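Local atomic coordinates of alkaline serine protease AL20 (Nesterenkonia abyssinica, PDB entry 3CP7), a protein that hydrolyses peptide bonds in proteins as an alkaline, thermostable serine protease of the trypsin-like fold, probably secreted by its bacterial host. Residues A[31-36]-A[102-107]; A[73-78]-A[94-99]; A[124-129]-A[143-148]. All coordinates share one frame; numbering follows the deposited sequence.

Interaction 1 of 3, residues A[31-36]-A[102-107]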
loop_
_atom_site.group_PDB
_atom_site.type_symbol
_atom_site.label_atom_id
_atom_site.label_comp_id
_atom_site.label_asym_id
_atom_site.label_seq_id
_atom_site.Cartn_x
_atom_site.Cartn_y
_atom_site.Cartn_z
ATOM N N ALA A 31 15.251 7.849 -1.525
ATOM C CA ALA A 31 16.218 7.482 -0.482
ATOM C C ALA A 31 16.752 6.060 -0.685
ATOM O O ALA A 31 17.956 5.807 -0.512
ATOM C CB ALA A 31 15.608 7.628 0.903
ATOM N N ASN A 32 15.881 5.120 -1.052
ATOM C CA ASN A 32 16.335 3.738 -1.209
ATOM C C ASN A 32 17.054 3.460 -2.523
ATOM O O ASN A 32 17.550 2.343 -2.723
ATOM C CB ASN A 32 15.211 2.717 -0.985
ATOM C CG ASN A 32 14.071 2.834 -1.986
ATOM O OD1 ASN A 32 14.232 3.379 -3.082
ATOM N ND2 ASN A 32 12.907 2.293 -1.614
ATOM N N GLN A 33 17.095 4.463 -3.407
ATOM C CA GLN A 33 17.800 4.361 -4.694
ATOM C C GLN A 33 17.268 3.233 -5.591
ATOM O O GLN A 33 17.937 2.795 -6.525
ATOM C CB GLN A 33 19.313 4.206 -4.468
ATOM C CG GLN A 33 19.944 5.364 -3.706
ATOM C CD GLN A 33 20.091 6.616 -4.545
ATOM O OE1 GLN A 33 20.821 6.629 -5.542
ATOM N NE2 GLN A 33 19.408 7.683 -4.147
ATOM N N SER A 34 16.040 2.808 -5.333
ATOM C CA SER A 34 15.511 1.583 -5.918
ATOM C C SER A 34 14.089 1.720 -6.453
ATOM O O SER A 34 13.434 0.706 -6.693
ATOM C CB SER A 34 15.529 0.461 -4.875
ATOM O OG SER A 34 16.847 0.232 -4.400
ATOM N N THR A 35 13.616 2.951 -6.627
ATOM C CA THR A 35 12.188 3.172 -6.859
ATOM C C THR A 35 11.887 3.657 -8.267
ATOM O O THR A 35 12.469 4.645 -8.734
ATOM C CB THR A 35 11.616 4.158 -5.828
ATOM O OG1 THR A 35 11.808 3.631 -4.512
ATOM C CG2 THR A 35 10.110 4.369 -6.014
ATOM N N VAL A 36 10.958 2.957 -8.921
ATOM C CA VAL A 36 10.387 3.422 -10.190
ATOM C C VAL A 36 8.907 3.766 -10.033
ATOM O O VAL A 36 8.158 3.086 -9.310
ATOM C CB VAL A 36 10.584 2.418 -11.360
ATOM C CG1 VAL A 36 12.062 2.240 -11.685
ATOM C CG2 VAL A 36 9.933 1.061 -11.063
ATOM N N GLY A 102 25.089 -5.367 -4.241
ATOM C CA GLY A 102 25.256 -4.081 -3.586
ATOM C C GLY A 102 24.869 -2.873 -4.424
ATOM O O GLY A 102 24.823 -1.765 -3.898
ATOM N N THR A 103 24.580 -3.076 -5.713
ATOM C CA THR A 103 24.260 -1.950 -6.605
ATOM C C THR A 103 22.758 -1.752 -6.764
ATOM O O THR A 103 22.037 -2.662 -7.165
ATOM C CB THR A 103 24.880 -2.106 -8.005
ATOM O OG1 THR A 103 26.244 -2.531 -7.875
ATOM C CG2 THR A 103 24.828 -0.784 -8.770
ATOM N N THR A 104 22.300 -0.554 -6.428
ATOM C CA THR A 104 20.900 -0.178 -6.624
ATOM C C THR A 104 20.695 0.375 -8.040
ATOM O O THR A 104 21.642 0.810 -8.706
ATOM C CB THR A 104 20.476 0.888 -5.623
ATOM O OG1 THR A 104 21.333 2.019 -5.783
ATOM C CG2 THR A 104 20.569 0.368 -4.175
ATOM N N VAL A 105 19.449 0.379 -8.504
ATOM C CA VAL A 105 19.192 0.797 -9.877
ATOM C C VAL A 105 19.583 2.264 -10.107
ATOM O O VAL A 105 20.072 2.620 -11.185
ATOM C CB VAL A 105 17.727 0.514 -10.307
ATOM C CG1 VAL A 105 16.747 1.575 -9.759
ATOM C CG2 VAL A 105 17.629 0.437 -11.811
ATOM N N GLN A 106 19.368 3.112 -9.102
ATOM C CA GLN A 106 19.699 4.525 -9.240
ATOM C C GLN A 106 21.217 4.720 -9.294
ATOM O O GLN A 106 21.697 5.586 -10.012
ATOM C CB GLN A 106 19.053 5.364 -8.123
ATOM C CG GLN A 106 19.116 6.873 -8.364
ATOM C CD GLN A 106 18.336 7.698 -7.349
ATOM O OE1 GLN A 106 18.676 8.867 -7.101
ATOM N NE2 GLN A 106 17.283 7.132 -6.793
ATOM N N GLN A 107 21.952 3.909 -8.536
ATOM C CA GLN A 107 23.418 3.926 -8.580
ATOM C C GLN A 107 23.937 3.396 -9.915
ATOM O O GLN A 107 24.905 3.927 -10.474
ATOM C CB GLN A 107 23.982 3.102 -7.426
ATOM C CG GLN A 107 23.944 3.820 -6.084
ATOM C CD GLN A 107 24.949 4.947 -5.997
ATOM O OE1 GLN A 107 24.586 6.117 -6.088
ATOM N NE2 GLN A 107 26.231 4.598 -5.825
HETATM O O HOH W 1 17.626 -0.982 -6.878
HETATM O O HOH W 2 15.202 5.324 -7.251
#
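The side-chain amides of Gln33 and Gln106 lie against each other, with their planes 39° apart. Gln33 OE1 rests 3.3 Å from Gln106 CD. Gln33 NE2 lies 3.4 Å from Gln106 NE2, two donors that cannot bond each other. Each of these NE2 atoms has a weak partner of its own: Gln33 NE2 takes Ser30 O, and Gln106 NE2 takes a water that also accepts from Thr35 N. Gln106 CG stands anti to its backbone N (chi1 -168°); the chain runs on extended and crosses the bent Gln33 side chain at a slant. In the backbone, Gln106 N donates to Gln33 O at 3.0 Å (159°). Gln33 CB also packs 3.3 Å from Thr104 OG1.

Thr104 is the N-cap of helix 105-109, and its OG1 accepts a weak bond from Gln107 N. Val105 N is met by a second water, 2.8 Å away. That water donates to Ser34 OG, which in turn donates to Asn32 O. Gln33 O thus takes Gln106 N directly, while Val105 N is linked to Ser34 OG through the water. Asn32 OD1 accepts from Ser34 N and from Thr35 OG1, the latter in its carbonyl plane. The arrangement is an Asx turn ahead of strand 35-38 set against a threonine-capped helix start, beside the six-stranded barrel of this trypsin-like fold.

Interaction 2 of 3, residues A[73-78]-A[94-99]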
loop_
_atom_site.group_PDB
_atom_site.type_symbol
_atom_site.label_atom_id
_atom_site.label_comp_id
_atom_site.label_asym_id
_atom_site.label_seq_id
_atom_site.Cartn_x
_atom_site.Cartn_y
_atom_site.Cartn_z
ATOM N N ALA A 73 11.415 -6.581 -9.388
ATOM C CA ALA A 73 10.791 -5.920 -8.247
ATOM C C ALA A 73 10.874 -6.755 -6.975
ATOM O O ALA A 73 10.753 -7.992 -7.009
ATOM C CB ALA A 73 9.337 -5.599 -8.548
ATOM N N GLU A 74 11.078 -6.072 -5.852
ATOM C CA GLU A 74 10.976 -6.690 -4.532
ATOM C C GLU A 74 9.695 -6.298 -3.812
ATOM O O GLU A 74 9.083 -7.131 -3.153
ATOM C CB GLU A 74 12.183 -6.347 -3.671
ATOM C CG GLU A 74 13.459 -6.978 -4.179
ATOM C CD GLU A 74 14.593 -6.936 -3.176
ATOM O OE1 GLU A 74 14.629 -6.018 -2.324
ATOM O OE2 GLU A 74 15.462 -7.831 -3.254
ATOM N N GLU A 75 9.307 -5.027 -3.927
ATOM C CA GLU A 75 8.046 -4.545 -3.353
ATOM C C GLU A 75 7.268 -3.762 -4.394
ATOM O O GLU A 75 7.736 -2.733 -4.887
ATOM C CB GLU A 75 8.259 -3.636 -2.138
ATOM C CG GLU A 75 8.724 -4.343 -0.869
ATOM C CD GLU A 75 10.227 -4.360 -0.722
ATOM O OE1 GLU A 75 10.927 -3.649 -1.476
ATOM O OE2 GLU A 75 10.713 -5.099 0.163
ATOM N N LEU A 76 6.080 -4.255 -4.720
ATOM C CA LEU A 76 5.122 -3.509 -5.523
ATOM C C LEU A 76 4.258 -2.702 -4.571
ATOM O O LEU A 76 3.697 -3.258 -3.609
ATOM C CB LEU A 76 4.280 -4.469 -6.358
ATOM C CG LEU A 76 5.110 -5.421 -7.232
ATOM C CD1 LEU A 76 4.238 -6.498 -7.861
ATOM C CD2 LEU A 76 5.872 -4.642 -8.295
ATOM N N VAL A 77 4.190 -1.391 -4.809
ATOM C CA VAL A 77 3.496 -0.454 -3.916
ATOM C C VAL A 77 2.389 0.245 -4.693
ATOM O O VAL A 77 2.618 1.238 -5.404
ATOM C CB VAL A 77 4.464 0.576 -3.285
ATOM C CG1 VAL A 77 3.745 1.415 -2.228
ATOM C CG2 VAL A 77 5.696 -0.127 -2.663
ATOM N N THR A 78 1.190 -0.307 -4.577
ATOM C CA THR A 78 0.018 0.207 -5.263
ATOM C C THR A 78 -0.712 1.260 -4.422
ATOM O O THR A 78 -0.671 1.209 -3.195
ATOM C CB THR A 78 -0.938 -0.967 -5.608
ATOM O OG1 THR A 78 -2.096 -0.460 -6.268
ATOM C CG2 THR A 78 -1.365 -1.756 -4.359
ATOM N N PHE A 94 4.350 2.553 -7.346
ATOM C CA PHE A 94 5.803 2.538 -7.345
ATOM C C PHE A 94 6.260 1.114 -7.173
ATOM O O PHE A 94 5.632 0.349 -6.432
ATOM C CB PHE A 94 6.329 3.428 -6.208
ATOM C CG PHE A 94 5.882 4.854 -6.329
ATOM C CD1 PHE A 94 6.613 5.752 -7.104
ATOM C CD2 PHE A 94 4.688 5.281 -5.745
ATOM C CE1 PHE A 94 6.189 7.059 -7.270
ATOM C CE2 PHE A 94 4.255 6.578 -5.913
ATOM C CZ PHE A 94 4.986 7.469 -6.692
ATOM N N ALA A 95 7.342 0.750 -7.846
ATOM C CA ALA A 95 7.955 -0.557 -7.623
ATOM C C ALA A 95 9.346 -0.336 -7.068
ATOM O O ALA A 95 10.127 0.468 -7.591
ATOM C CB ALA A 95 8.004 -1.365 -8.920
ATOM N N VAL A 96 9.637 -1.049 -5.987
ATOM C CA VAL A 96 10.953 -1.011 -5.367
ATOM C C VAL A 96 11.734 -2.231 -5.851
ATOM O O VAL A 96 11.303 -3.373 -5.658
ATOM C CB VAL A 96 10.844 -1.005 -3.835
ATOM C CG1 VAL A 96 12.229 -0.899 -3.206
ATOM C CG2 VAL A 96 9.956 0.150 -3.374
ATOM N N LEU A 97 12.861 -1.964 -6.508
ATOM C CA LEU A 97 13.613 -2.991 -7.207
ATOM C C LEU A 97 14.722 -3.597 -6.372
ATOM O O LEU A 97 15.163 -3.030 -5.377
ATOM C CB LEU A 97 14.176 -2.434 -8.526
ATOM C CG LEU A 97 13.153 -1.741 -9.448
ATOM C CD1 LEU A 97 13.841 -1.206 -10.678
ATOM C CD2 LEU A 97 11.962 -2.642 -9.833
ATOM N N GLU A 98 15.144 -4.778 -6.800
ATOM C CA GLU A 98 16.264 -5.485 -6.202
ATOM C C GLU A 98 17.550 -4.665 -6.252
ATOM O O GLU A 98 17.690 -3.711 -7.035
ATOM C CB GLU A 98 16.486 -6.805 -6.943
ATOM C CG GLU A 98 16.979 -6.625 -8.383
ATOM C CD GLU A 98 17.243 -7.931 -9.116
ATOM O OE1 GLU A 98 17.720 -8.899 -8.481
ATOM O OE2 GLU A 98 16.997 -7.976 -10.341
ATOM N N THR A 99 18.486 -5.064 -5.393
ATOM C CA THR A 99 19.849 -4.585 -5.421
ATOM C C THR A 99 20.707 -5.733 -5.960
ATOM O O THR A 99 20.492 -6.893 -5.601
ATOM C CB THR A 99 20.289 -4.179 -4.001
ATOM O OG1 THR A 99 19.501 -3.066 -3.561
ATOM C CG2 THR A 99 21.737 -3.772 -3.962
HETATM O O HOH W 3 17.948 -7.116 -3.466
#
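Glu74 and Glu75 both face Val96 in a classic beta bulge, set in the antiparallel pair of strands 71-78 and 93-97. Two N-H groups grip one oxygen. Glu74 N donates to Val96 O at 2.7 Å, and Glu75 N adds a bond of 3.1 Å along a lone pair. Val96 N returns a nearly straight bond to Glu75 O. Past the bulge the ladder is regular, and Val77 and Phe94 form a hydrogen-bonded pair. Val77 N sits nearly along the C=O axis of Phe94, 2.8 Å from its O.

Side chains pack in both directions. Leu76 CD2 meets Ala95 CB at 4.0 Å. Leu97 CD2 reaches Ala73 CA, 3.8 Å away, across a pair whose side chains diverge. On the other side of the sheet, Val77 CG2 touches Val96 CG2 diagonally. Glu75 is bent at chi2 (93°), which turns CD aside, and OE1 lies 3.5 Å from Val96 CG1. The second subunit adds its Arg85, in a salt bridge with Glu75 OE2, its Asn84, whose OD1 accepts from Leu76 N, and its Ala80, which packs on Val77.

Glu74 runs extended across Glu98, with Glu74 CD 3.7 Å from Glu98 CA. The two carboxylates take different partners: Glu74 OE2 accepts from a water that is also bound by Thr99 N, and Glu98 OE2 takes Ala72 N.

Strand 93-97 lies between 35-38 and 71-78, and 55-59 flanks the latter, with Phe55 packing on Ala73, Leu76 and Ala95. On the Val77 and Phe94 side, helix 205-214 lies over the sheet through Asn210 and Ala214.

Interaction 3 of 3, residues A[124-129]-A[143-148]; sequences YYSAYG and SCHGTA
Tyr124 holds CG anti to its backbone N (chi1 -177°), which sets CG beside the carbonyl carbon; the ring beyond it reaches Gly146 and His145. The ring passes alongside Gly146, with Tyr124 CE1 3.7 Å from Gly146 CA. Its OH comes to 3.3 Å from His145 CB. Thr147 OG1 meets the same ring at its edge, in the ring plane. Tyr128 instead has CG anti to the carbonyl carbon (chi1 -67°), and its CE2 lies 3.3 Å from Ser143 CB. Tyr128 OH lies near the edge of the His145 ring, 3.6 Å from NE2. The Tyr124, Ser126, Tyr128 and His145 side chains share one face of the sheet.

On the other face, Tyr125 turns its ring edge to Ala148, with CE1 3.7 Å from Ala148 CB. The Tyr125 ring also meets that of Trp173. Ala127 and Cys144 lie on this face too.

Four backbone bonds bind the strands, which run antiparallel. Tyr125 and Gly146 exchange two, and so do Ala127 and Cys144; the Ala127 N to Cys144 O bond is 2.8 Å. CA-H...O contacts add to these, among them His145 CA to Tyr125 O at 3.3 Å. This is the centre of the second sheet of the trypsin-like fold, with strand 172-175 next to 124-129 and strand 158-161 next to 142-150.

The polar bonds between the two strands are all main chain to main chain. Their side chains meet by packing, and Ser126 OG finds its partners outside the pair, in Gly176 O and Gly178 N. The chemistry implies a pairing held by peptide groups, with aromatic packing on both faces; the disulfide of Cys144 links it to Cys162 outside the pair.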
loop_
_atom_site.group_PDB
_atom_site.type_symbol
_atom_site.label_atom_id
_atom_site.label_comp_id
_atom_site.label_asym_id
_atom_site.label_seq_id
_atom_site.Cartn_x
_atom_site.Cartn_y
_atom_site.Cartn_z
ATOM N N TYR A 124 1.953 22.009 -19.375
ATOM C CA TYR A 124 2.490 21.374 -20.564
ATOM C C TYR A 124 3.384 20.197 -20.156
ATOM O O TYR A 124 4.222 20.322 -19.253
ATOM C CB TYR A 124 3.302 22.392 -21.378
ATOM C CG TYR A 124 3.846 21.858 -22.679
ATOM C CD1 TYR A 124 3.100 21.915 -23.849
ATOM C CD2 TYR A 124 5.116 21.295 -22.739
ATOM C CE1 TYR A 124 3.609 21.424 -25.048
ATOM C CE2 TYR A 124 5.625 20.801 -23.925
ATOM C CZ TYR A 124 4.873 20.867 -25.076
ATOM O OH TYR A 124 5.403 20.378 -26.255
ATOM N N TYR A 125 3.208 19.075 -20.847
ATOM C CA TYR A 125 3.916 17.844 -20.542
ATOM C C TYR A 125 4.590 17.229 -21.744
ATOM O O TYR A 125 4.141 17.391 -22.886
ATOM C CB TYR A 125 2.940 16.788 -20.003
ATOM C CG TYR A 125 2.401 17.077 -18.625
ATOM C CD1 TYR A 125 1.160 17.691 -18.457
ATOM C CD2 TYR A 125 3.141 16.749 -17.481
ATOM C CE1 TYR A 125 0.656 17.959 -17.191
ATOM C CE2 TYR A 125 2.646 17.015 -16.205
ATOM C CZ TYR A 125 1.398 17.635 -16.070
ATOM O OH TYR A 125 0.875 17.906 -14.834
ATOM N N SER A 126 5.653 16.483 -21.453
ATOM C CA SER A 126 6.247 15.524 -22.358
ATOM C C SER A 126 6.096 14.147 -21.714
ATOM O O SER A 126 6.606 13.916 -20.608
ATOM C CB SER A 126 7.729 15.845 -22.555
ATOM O OG SER A 126 7.877 17.131 -23.131
ATOM N N ALA A 127 5.363 13.259 -22.383
ATOM C CA ALA A 127 5.086 11.912 -21.861
ATOM C C ALA A 127 5.824 10.880 -22.695
ATOM O O ALA A 127 5.951 11.033 -23.907
ATOM C CB ALA A 127 3.595 11.633 -21.873
ATOM N N TYR A 128 6.311 9.828 -22.045
ATOM C CA TYR A 128 7.162 8.831 -22.693
ATOM C C TYR A 128 6.683 7.431 -22.389
ATOM O O TYR A 128 6.076 7.187 -21.346
ATOM C CB TYR A 128 8.625 9.004 -22.242
ATOM C CG TYR A 128 9.189 10.302 -22.747
ATOM C CD1 TYR A 128 8.981 11.487 -22.049
ATOM C CD2 TYR A 128 9.904 10.353 -23.943
ATOM C CE1 TYR A 128 9.464 12.701 -22.528
ATOM C CE2 TYR A 128 10.398 11.566 -24.430
ATOM C CZ TYR A 128 10.159 12.725 -23.725
ATOM O OH TYR A 128 10.636 13.932 -24.176
ATOM N N GLY A 129 6.974 6.499 -23.285
ATOM C CA GLY A 129 6.679 5.107 -23.000
ATOM C C GLY A 129 7.130 4.181 -24.097
ATOM O O GLY A 129 7.706 4.627 -25.107
ATOM N N SER A 143 7.236 9.298 -27.592
ATOM C CA SER A 143 6.831 10.449 -26.797
ATOM C C SER A 143 5.579 11.121 -27.330
ATOM O O SER A 143 5.237 10.979 -28.518
ATOM C CB SER A 143 7.965 11.473 -26.723
ATOM O OG SER A 143 8.166 12.089 -27.985
ATOM N N CYS A 144 4.937 11.872 -26.444
ATOM C CA CYS A 144 3.809 12.742 -26.770
ATOM C C CYS A 144 4.046 14.040 -26.031
ATOM O O CYS A 144 4.706 14.052 -24.992
ATOM C CB CYS A 144 2.489 12.128 -26.306
ATOM S SG CYS A 144 2.097 10.570 -27.091
ATOM N N HIS A 145 3.515 15.133 -26.567
ATOM C CA HIS A 145 3.740 16.449 -26.004
ATOM C C HIS A 145 2.485 17.269 -26.139
ATOM O O HIS A 145 1.843 17.254 -27.191
ATOM C CB HIS A 145 4.899 17.146 -26.722
ATOM C CG HIS A 145 6.167 16.356 -26.702
ATOM N ND1 HIS A 145 6.494 15.437 -27.675
ATOM C CD2 HIS A 145 7.172 16.326 -25.798
ATOM C CE1 HIS A 145 7.655 14.879 -27.373
ATOM N NE2 HIS A 145 8.081 15.394 -26.234
ATOM N N GLY A 146 2.138 17.988 -25.080
ATOM C CA GLY A 146 0.971 18.835 -25.145
ATOM C C GLY A 146 0.535 19.385 -23.819
ATOM O O GLY A 146 1.093 19.043 -22.770
ATOM N N THR A 147 -0.471 20.247 -23.873
ATOM C CA THR A 147 -1.042 20.853 -22.689
ATOM C C THR A 147 -2.167 19.989 -22.144
ATOM O O THR A 147 -3.044 19.538 -22.893
ATOM C CB THR A 147 -1.530 22.284 -23.003
ATOM O OG1 THR A 147 -0.404 23.066 -23.420
ATOM C CG2 THR A 147 -2.170 22.940 -21.786
ATOM N N ALA A 148 -2.127 19.745 -20.840
ATOM C CA ALA A 148 -3.156 18.938 -20.186
ATOM C C ALA A 148 -4.483 19.678 -20.090
ATOM O O ALA A 148 -4.514 20.894 -19.844
ATOM C CB ALA A 148 -2.685 18.502 -18.800
#

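How the interactions relate
From the N terminus, 31-36 comes first and opens the long loop of interaction 1. Before it closes, 73-78 and 94-99 meet, so interaction 2 lies wholly within that loop. Then 102-107 returns to 31-36. The two contacts touch: strands 35-38 and 93-97 are barrel neighbours, probably bonded from Ser34 O to Leu97 N. Interaction 1 ties the following helix to this barrel, and interaction 2 joins two of its strands. Interaction 3 comes later in series, pairing 124-129 with 143-148 in the second sheet. Its centre is about 25 Å from that of interaction 2, on the opposite side of the chain's centre. None of the loops cross.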